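Local coordinates for protein Rab GDP-dissociation inhibitor (Saccharomyces cerevisiae, PDB 2BCG) that inhibits the dissociation of GDP from Rab GTPases such as SEC4 and extracts GDP-bound YPT7 from vacuolar membranes, at residues G28-D33 against D432-V437; T263-V268 against P296-E301; N355-S358 against Y362-I365. All coordinates share one frame; numbering follows the deposited sequence.

Contacts 1 and 2 both border the five-stranded parallel sheet. Contact 1 joins two helices, 21-32 and 424-438, while contact 2 sets the chain just beyond strand 292-294 against the start of the small antiparallel sheet 267-288. Their centres are 21 Å apart and their nearest atoms about 9 Å, so they do not touch. Contact 3 belongs to the seven-stranded mixed sheet, with its centre 33 Å from that of contact 1 and 32 Å from that of contact 2. Contacts 1 and 3 lie on opposite sides of the chain's centre. None of the six segments supplies a residue to the geranylgeranyl pockets, which are lined largely from helices 144-159 and 212-229.

Contact 1 (G28-D33 against D432-V437); sequences GLLSVD and DIYFRV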
loop_
_atom_site.group_PDB
_atom_site.type_symbol
_atom_site.label_atom_id
_atom_site.label_comp_id
_atom_site.label_asym_id
_atom_site.label_seq_id
_atom_site.Cartn_x
_atom_site.Cartn_y
_atom_site.Cartn_z
ATOM N N GLY A 28 -6.808 9.593 -5.380
ATOM C CA GLY A 28 -5.711 9.886 -6.327
ATOM C C GLY A 28 -6.171 10.062 -7.766
ATOM O O GLY A 28 -5.784 11.020 -8.423
ATOM N N LEU A 29 -7.013 9.143 -8.249
ATOM C CA LEU A 29 -7.485 9.216 -9.640
ATOM C C LEU A 29 -8.294 10.468 -9.888
ATOM O O LEU A 29 -8.153 11.120 -10.944
ATOM C CB LEU A 29 -8.320 7.974 -10.005
ATOM C CG LEU A 29 -7.523 6.668 -10.042
ATOM C CD1 LEU A 29 -8.472 5.537 -10.257
ATOM C CD2 LEU A 29 -6.402 6.702 -11.110
ATOM N N LEU A 30 -9.150 10.819 -8.934
ATOM C CA LEU A 30 -9.985 12.006 -9.111
ATOM C C LEU A 30 -9.165 13.302 -9.022
ATOM O O LEU A 30 -9.421 14.224 -9.776
ATOM C CB LEU A 30 -11.110 11.994 -8.101
ATOM C CG LEU A 30 -12.140 10.871 -8.363
ATOM C CD1 LEU A 30 -13.032 10.688 -7.150
ATOM C CD2 LEU A 30 -13.021 11.200 -9.621
ATOM N N SER A 31 -8.164 13.366 -8.134
ATOM C CA SER A 31 -7.255 14.496 -8.085
ATOM C C SER A 31 -6.519 14.607 -9.432
ATOM O O SER A 31 -6.402 15.719 -10.001
ATOM C CB SER A 31 -6.280 14.380 -6.909
ATOM O OG SER A 31 -6.960 14.646 -5.688
ATOM N N VAL A 32 -6.044 13.470 -9.944
ATOM C CA VAL A 32 -5.386 13.462 -11.270
ATOM C C VAL A 32 -6.318 13.988 -12.376
ATOM O O VAL A 32 -5.847 14.692 -13.289
ATOM C CB VAL A 32 -4.835 12.054 -11.623
ATOM C CG1 VAL A 32 -4.408 11.984 -13.109
ATOM C CG2 VAL A 32 -3.648 11.748 -10.740
ATOM N N ASP A 33 -7.595 13.642 -12.296
ATOM C CA ASP A 33 -8.607 14.126 -13.264
ATOM C C ASP A 33 -8.805 15.660 -13.156
ATOM O O ASP A 33 -9.468 16.255 -14.014
ATOM C CB ASP A 33 -9.977 13.498 -12.981
ATOM C CG ASP A 33 -10.130 12.066 -13.500
ATOM O OD1 ASP A 33 -11.079 11.401 -13.018
ATOM O OD2 ASP A 33 -9.349 11.610 -14.371
ATOM N N ASP A 432 -15.638 0.104 -10.568
ATOM C CA ASP A 432 -17.086 0.207 -10.516
ATOM C C ASP A 432 -17.501 1.537 -9.871
ATOM O O ASP A 432 -18.374 2.245 -10.401
ATOM C CB ASP A 432 -17.666 -0.991 -9.749
ATOM C CG ASP A 432 -19.165 -0.950 -9.676
ATOM O OD1 ASP A 432 -19.724 -1.095 -8.556
ATOM O OD2 ASP A 432 -19.809 -0.729 -10.753
ATOM N N ILE A 433 -16.851 1.903 -8.764
ATOM C CA ILE A 433 -17.185 3.148 -8.041
ATOM C C ILE A 433 -16.858 4.342 -8.940
ATOM O O ILE A 433 -17.637 5.305 -9.004
ATOM C CB ILE A 433 -16.412 3.276 -6.684
ATOM C CG1 ILE A 433 -16.860 2.205 -5.679
ATOM C CG2 ILE A 433 -16.658 4.684 -6.049
ATOM C CD1 ILE A 433 -15.849 2.010 -4.519
ATOM N N TYR A 434 -15.748 4.269 -9.671
ATOM C CA TYR A 434 -15.345 5.374 -10.523
ATOM C C TYR A 434 -16.388 5.589 -11.630
ATOM O O TYR A 434 -16.772 6.739 -11.899
ATOM C CB TYR A 434 -13.989 5.103 -11.137
ATOM C CG TYR A 434 -13.451 6.236 -11.963
ATOM C CD1 TYR A 434 -13.817 6.383 -13.300
ATOM C CD2 TYR A 434 -12.587 7.177 -11.403
ATOM C CE1 TYR A 434 -13.314 7.407 -14.067
ATOM C CE2 TYR A 434 -12.076 8.216 -12.159
ATOM C CZ TYR A 434 -12.449 8.330 -13.491
ATOM O OH TYR A 434 -11.941 9.372 -14.219
ATOM N N PHE A 435 -16.822 4.493 -12.262
ATOM C CA PHE A 435 -17.897 4.534 -13.286
ATOM C C PHE A 435 -19.185 5.120 -12.698
ATOM O O PHE A 435 -19.835 5.985 -13.322
ATOM C CB PHE A 435 -18.130 3.127 -13.863
ATOM C CG PHE A 435 -19.228 3.070 -14.891
ATOM C CD1 PHE A 435 -20.424 2.419 -14.606
ATOM C CD2 PHE A 435 -19.072 3.682 -16.126
ATOM C CE1 PHE A 435 -21.468 2.373 -15.578
ATOM C CE2 PHE A 435 -20.093 3.647 -17.097
ATOM C CZ PHE A 435 -21.289 3.002 -16.813
ATOM N N ARG A 436 -19.558 4.677 -11.500
ATOM C CA ARG A 436 -20.724 5.222 -10.780
ATOM C C ARG A 436 -20.600 6.730 -10.522
ATOM O O ARG A 436 -21.565 7.508 -10.728
ATOM C CB ARG A 436 -20.976 4.470 -9.463
ATOM C CG ARG A 436 -21.566 3.070 -9.660
ATOM C CD ARG A 436 -21.121 2.067 -8.592
ATOM N NE ARG A 436 -21.347 2.500 -7.224
ATOM C CZ ARG A 436 -20.764 1.894 -6.178
ATOM N NH1 ARG A 436 -19.949 0.859 -6.402
ATOM N NH2 ARG A 436 -20.980 2.316 -4.929
ATOM N N VAL A 437 -19.410 7.155 -10.105
ATOM C CA VAL A 437 -19.167 8.574 -9.793
ATOM C C VAL A 437 -19.120 9.451 -11.059
ATOM O O VAL A 437 -19.727 10.540 -11.094
ATOM C CB VAL A 437 -17.875 8.717 -8.940
ATOM C CG1 VAL A 437 -17.433 10.190 -8.827
ATOM C CG2 VAL A 437 -18.086 8.139 -7.571
#
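Y434 and D33 meet through one polar bond: the tyrosine OH donates to D33 OD1 at 2.5 Å, a short separation. The hydroxyl comes in on the syn side of the carboxylate, 16° out of its plane, and D33 OD1 lies at the ring's edge, near the ring plane. Carboxylate and ring are turned 62° apart. The ring gets there because its CG stands anti to the backbone N of Y434 (chi1 -176°), carrying the phenol from helix 424-438 across to D33 in segment 28-33.

The apolar part lies along the same ring. L30 CD2 approaches Y434 CE2 to 4.0 Å, leucine and tyrosine running antiparallel side by side, and L29 CB is 4.3 Å from that same carbon. L26, one turn earlier, also touches Y434, while L30 and V437 both reach I293 of the five-stranded parallel sheet on which the helices pack, consistent with the family's Rossmann-like fold.

Within helix 424-438, R436 NH1 forms a salt bridge to D432 OD1 at 2.9 Å, on a different face from the ring. The chemistry is that of a buried tyrosine whose polar end finds the carboxylate of the partly exposed D33, which probably favours the charged form of D33.

Contact 2 (T263-V268 against P296-E301); sequences TPIDEV and PTYFPE
V268 meets F299 with both of its methyls. Its CB points toward segment 296-301 and stands 4.5 Å from F299 CE2. From there CG1, anti to the backbone N (chi1 -178°), comes to 3.9 Å from F299 CE2 and lies near the ring plane, so the approach is to an edge rather than over a face. CG2, beside the backbone N, is 4.1 Å from F299 CZ, and the two branches therefore share the CE2-CZ side of the ring. With an alanine here both branches are gone, and that edge of F299 would probably face a gap where strand 267-271 now covers it.

I265 makes the second apolar touch. Its CG1 is 4.0 Å from both CD1 and CE1 of Y298, again near the plane of the ring, and the two side chains lie roughly perpendicular. Y298 is anchored from the other end: its OH is hydrogen-bonded to K42 N, and K42 also makes a cation-pi contact with the ring. Between the two touching residues of segment 263-268, D266 and E267 form a classic bulge opposite K281.

L17 of the parallel sheet lies against I265, Y298 and F299 alike. Across this interface the chemistry is aliphatic carbon against aromatic edge, implying that these two touches rest on shape and dispersion, while the polar end of Y298 is held by K42.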
loop_
_atom_site.group_PDB
_atom_site.type_symbol
_atom_site.label_atom_id
_atom_site.label_comp_id
_atom_site.label_asym_id
_atom_site.label_seq_id
_atom_site.Cartn_x
_atom_site.Cartn_y
_atom_site.Cartn_z
ATOM N N THR A 263 -9.837 13.100 12.746
ATOM C CA THR A 263 -10.870 14.090 12.566
ATOM C C THR A 263 -12.213 13.365 12.448
ATOM O O THR A 263 -12.623 12.973 11.363
ATOM C CB THR A 263 -10.566 14.981 11.327
ATOM O OG1 THR A 263 -9.339 15.679 11.541
ATOM C CG2 THR A 263 -11.662 15.999 11.065
ATOM N N PRO A 264 -12.869 13.123 13.597
ATOM C CA PRO A 264 -14.222 12.565 13.601
ATOM C C PRO A 264 -15.176 13.338 12.697
ATOM O O PRO A 264 -15.068 14.550 12.563
ATOM C CB PRO A 264 -14.660 12.736 15.061
ATOM C CG PRO A 264 -13.373 12.541 15.801
ATOM C CD PRO A 264 -12.351 13.312 14.965
ATOM N N ILE A 265 -16.126 12.631 12.093
ATOM C CA ILE A 265 -17.231 13.297 11.431
ATOM C C ILE A 265 -18.325 13.522 12.471
ATOM O O ILE A 265 -19.026 12.591 12.825
ATOM C CB ILE A 265 -17.759 12.450 10.230
ATOM C CG1 ILE A 265 -16.615 12.134 9.244
ATOM C CG2 ILE A 265 -18.930 13.160 9.520
ATOM C CD1 ILE A 265 -15.803 13.360 8.717
ATOM N N ASP A 266 -18.436 14.756 12.960
ATOM C CA ASP A 266 -19.446 15.110 13.959
ATOM C C ASP A 266 -20.851 14.898 13.426
ATOM O O ASP A 266 -21.720 14.426 14.156
ATOM C CB ASP A 266 -19.304 16.570 14.366
ATOM C CG ASP A 266 -17.976 16.892 15.024
ATOM O OD1 ASP A 266 -17.617 18.091 14.981
ATOM O OD2 ASP A 266 -17.334 15.995 15.610
ATOM N N GLU A 267 -21.064 15.284 12.170
ATOM C CA GLU A 267 -22.365 15.223 11.515
ATOM C C GLU A 267 -22.185 15.184 10.001
ATOM O O GLU A 267 -21.406 15.942 9.418
ATOM C CB GLU A 267 -23.205 16.451 11.882
ATOM C CG GLU A 267 -24.677 16.341 11.514
ATOM C CD GLU A 267 -25.453 17.611 11.821
ATOM O OE1 GLU A 267 -26.594 17.744 11.310
ATOM O OE2 GLU A 267 -24.921 18.479 12.552
ATOM N N VAL A 268 -22.928 14.295 9.364
ATOM C CA VAL A 268 -23.070 14.342 7.915
ATOM C C VAL A 268 -24.246 15.253 7.561
ATOM O O VAL A 268 -25.293 15.171 8.196
ATOM C CB VAL A 268 -23.303 12.931 7.328
ATOM C CG1 VAL A 268 -23.402 12.992 5.835
ATOM C CG2 VAL A 268 -22.142 12.014 7.718
ATOM N N PRO A 296 -17.726 1.594 4.492
ATOM C CA PRO A 296 -18.920 1.285 5.289
ATOM C C PRO A 296 -18.950 1.829 6.716
ATOM O O PRO A 296 -20.056 2.061 7.263
ATOM C CB PRO A 296 -18.978 -0.260 5.258
ATOM C CG PRO A 296 -18.304 -0.617 3.898
ATOM C CD PRO A 296 -17.183 0.404 3.799
ATOM N N THR A 297 -17.787 2.038 7.355
ATOM C CA THR A 297 -17.796 2.473 8.761
ATOM C C THR A 297 -18.333 3.892 8.938
ATOM O O THR A 297 -18.709 4.273 10.052
ATOM C CB THR A 297 -16.401 2.381 9.419
ATOM O OG1 THR A 297 -15.571 3.421 8.906
ATOM C CG2 THR A 297 -15.741 0.990 9.188
ATOM N N TYR A 298 -18.382 4.670 7.854
ATOM C CA TYR A 298 -18.923 6.036 7.930
ATOM C C TYR A 298 -20.425 6.110 7.713
ATOM O O TYR A 298 -21.030 7.122 8.066
ATOM C CB TYR A 298 -18.225 6.966 6.924
ATOM C CG TYR A 298 -16.808 7.196 7.339
ATOM C CD1 TYR A 298 -16.448 8.271 8.199
ATOM C CD2 TYR A 298 -15.817 6.304 6.947
ATOM C CE1 TYR A 298 -15.123 8.457 8.615
ATOM C CE2 TYR A 298 -14.476 6.476 7.380
ATOM C CZ TYR A 298 -14.146 7.558 8.184
ATOM O OH TYR A 298 -12.855 7.736 8.610
ATOM N N PHE A 299 -20.992 5.075 7.114
ATOM C CA PHE A 299 -22.430 5.059 6.759
ATOM C C PHE A 299 -22.943 3.638 6.966
ATOM O O PHE A 299 -23.381 3.004 5.999
ATOM C CB PHE A 299 -22.675 5.472 5.299
ATOM C CG PHE A 299 -22.342 6.900 4.997
ATOM C CD1 PHE A 299 -21.073 7.262 4.550
ATOM C CD2 PHE A 299 -23.314 7.897 5.133
ATOM C CE1 PHE A 299 -20.781 8.611 4.243
ATOM C CE2 PHE A 299 -23.020 9.227 4.837
ATOM C CZ PHE A 299 -21.757 9.589 4.399
ATOM N N PRO A 300 -22.907 3.151 8.215
ATOM C CA PRO A 300 -23.328 1.766 8.456
ATOM C C PRO A 300 -24.785 1.517 8.066
ATOM O O PRO A 300 -25.115 0.423 7.571
ATOM C CB PRO A 300 -23.092 1.560 9.966
ATOM C CG PRO A 300 -23.065 2.939 10.561
ATOM C CD PRO A 300 -22.472 3.828 9.463
ATOM N N GLU A 301 -25.625 2.543 8.232
ATOM C CA GLU A 301 -27.042 2.431 7.842
ATOM C C GLU A 301 -27.271 2.235 6.339
ATOM O O GLU A 301 -28.311 1.699 5.946
ATOM C CB GLU A 301 -27.914 3.582 8.385
ATOM C CG GLU A 301 -27.214 4.822 8.914
ATOM C CD GLU A 301 -26.638 5.727 7.826
ATOM O OE1 GLU A 301 -27.406 6.296 7.001
ATOM O OE2 GLU A 301 -25.410 5.907 7.838
#

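Contact 3 (N355-S358 against Y362-I365); sequences NVCS and YLAI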
loop_
_atom_site.group_PDB
_atom_site.type_symbol
_atom_site.label_atom_id
_atom_site.label_comp_id
_atom_site.label_asym_id
_atom_site.label_seq_id
_atom_site.Cartn_x
_atom_site.Cartn_y
_atom_site.Cartn_z
ATOM N N ASN A 355 10.329 -6.491 5.173
ATOM C CA ASN A 355 10.350 -5.401 6.180
ATOM C C ASN A 355 9.051 -5.277 6.977
ATOM O O ASN A 355 8.581 -4.168 7.267
ATOM C CB ASN A 355 10.739 -4.047 5.541
ATOM C CG ASN A 355 12.164 -4.045 4.977
ATOM O OD1 ASN A 355 12.544 -3.140 4.203
ATOM N ND2 ASN A 355 12.953 -5.031 5.361
ATOM N N VAL A 356 8.444 -6.421 7.290
ATOM C CA VAL A 356 7.201 -6.408 8.043
ATOM C C VAL A 356 7.335 -6.936 9.457
ATOM O O VAL A 356 6.414 -6.814 10.223
ATOM C CB VAL A 356 6.087 -7.177 7.302
ATOM C CG1 VAL A 356 5.699 -6.404 6.028
ATOM C CG2 VAL A 356 6.544 -8.614 6.989
ATOM N N CYS A 357 8.486 -7.517 9.793
ATOM C CA CYS A 357 8.746 -8.006 11.147
ATOM C C CYS A 357 10.247 -7.961 11.387
ATOM O O CYS A 357 11.027 -7.847 10.443
ATOM C CB CYS A 357 8.162 -9.419 11.370
ATOM S SG CYS A 357 8.746 -10.650 10.207
ATOM N N SER A 358 10.632 -8.098 12.640
ATOM C CA SER A 358 12.038 -8.092 12.997
ATOM C C SER A 358 12.717 -9.382 12.522
ATOM O O SER A 358 12.070 -10.421 12.235
ATOM C CB SER A 358 12.201 -7.897 14.518
ATOM O OG SER A 358 11.651 -9.010 15.194
ATOM N N TYR A 362 8.533 -14.669 11.121
ATOM C CA TYR A 362 7.638 -14.803 9.967
ATOM C C TYR A 362 6.272 -14.421 10.446
ATOM O O TYR A 362 5.928 -14.686 11.600
ATOM C CB TYR A 362 7.645 -16.247 9.410
ATOM C CG TYR A 362 8.967 -16.629 8.768
ATOM C CD1 TYR A 362 10.125 -16.820 9.548
ATOM C CD2 TYR A 362 9.061 -16.804 7.383
ATOM C CE1 TYR A 362 11.339 -17.154 8.950
ATOM C CE2 TYR A 362 10.273 -17.154 6.788
ATOM C CZ TYR A 362 11.400 -17.313 7.586
ATOM O OH TYR A 362 12.596 -17.667 7.027
ATOM N N LEU A 363 5.507 -13.819 9.542
ATOM C CA LEU A 363 4.103 -13.556 9.783
ATOM C C LEU A 363 3.323 -14.535 8.902
ATOM O O LEU A 363 3.567 -14.659 7.711
ATOM C CB LEU A 363 3.732 -12.124 9.374
ATOM C CG LEU A 363 4.354 -10.990 10.222
ATOM C CD1 LEU A 363 4.085 -9.640 9.608
ATOM C CD2 LEU A 363 3.780 -11.060 11.630
ATOM N N ALA A 364 2.371 -15.219 9.501
ATOM C CA ALA A 364 1.531 -16.159 8.754
ATOM C C ALA A 364 0.117 -15.795 9.098
ATOM O O ALA A 364 -0.311 -15.937 10.263
ATOM C CB ALA A 364 1.829 -17.588 9.163
ATOM N N ILE A 365 -0.596 -15.263 8.114
ATOM C CA ILE A 365 -1.955 -14.846 8.367
ATOM C C ILE A 365 -2.908 -15.833 7.696
ATOM O O ILE A 365 -2.871 -16.037 6.484
ATOM C CB ILE A 365 -2.225 -13.439 7.849
ATOM C CG1 ILE A 365 -1.189 -12.454 8.437
ATOM C CG2 ILE A 365 -3.647 -13.046 8.235
ATOM C CD1 ILE A 365 -1.458 -10.975 8.056
#
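C357 and Y362 bring the two backbones to a CA-CA separation of 7.0 Å, where the irregular segment 355-358 folds back on the first residues of strand 362-369. C357 SG comes to 4.1 Å from Y362 N, a van der Waals approach; the backbone of Y362 is paired with L317.

L363 has the largest share of the buried surface. Its second torsion is nearly straight (chi2 172°), which sends CD1 outward from the strand to the valine opposite. There L363 CD1 lies 3.7 Å from V356 CG2, with the two side chains crossing at a slant. The same methyl is 3.7 Å from V356 O, a van der Waals contact with a carbonyl oxygen. L363 CG, further back, is 4.3 Å from C357 CB, so valine and cysteine together cover one leucine.

The surroundings continue this apolar patch: V350 touches V356, V84 touches L363 and W82 lies against C357. The backbone of V356 hydrogen-bonds to N83, whereas that of L363 hydrogen-bonds to V350 in the neighbouring strand. Strands 345-351 and 362-369 are sequential, adjacent and antiparallel, and the contact is characteristic of a beta-hairpin with a long connection, here folded back against its second strand within the mixed sheet.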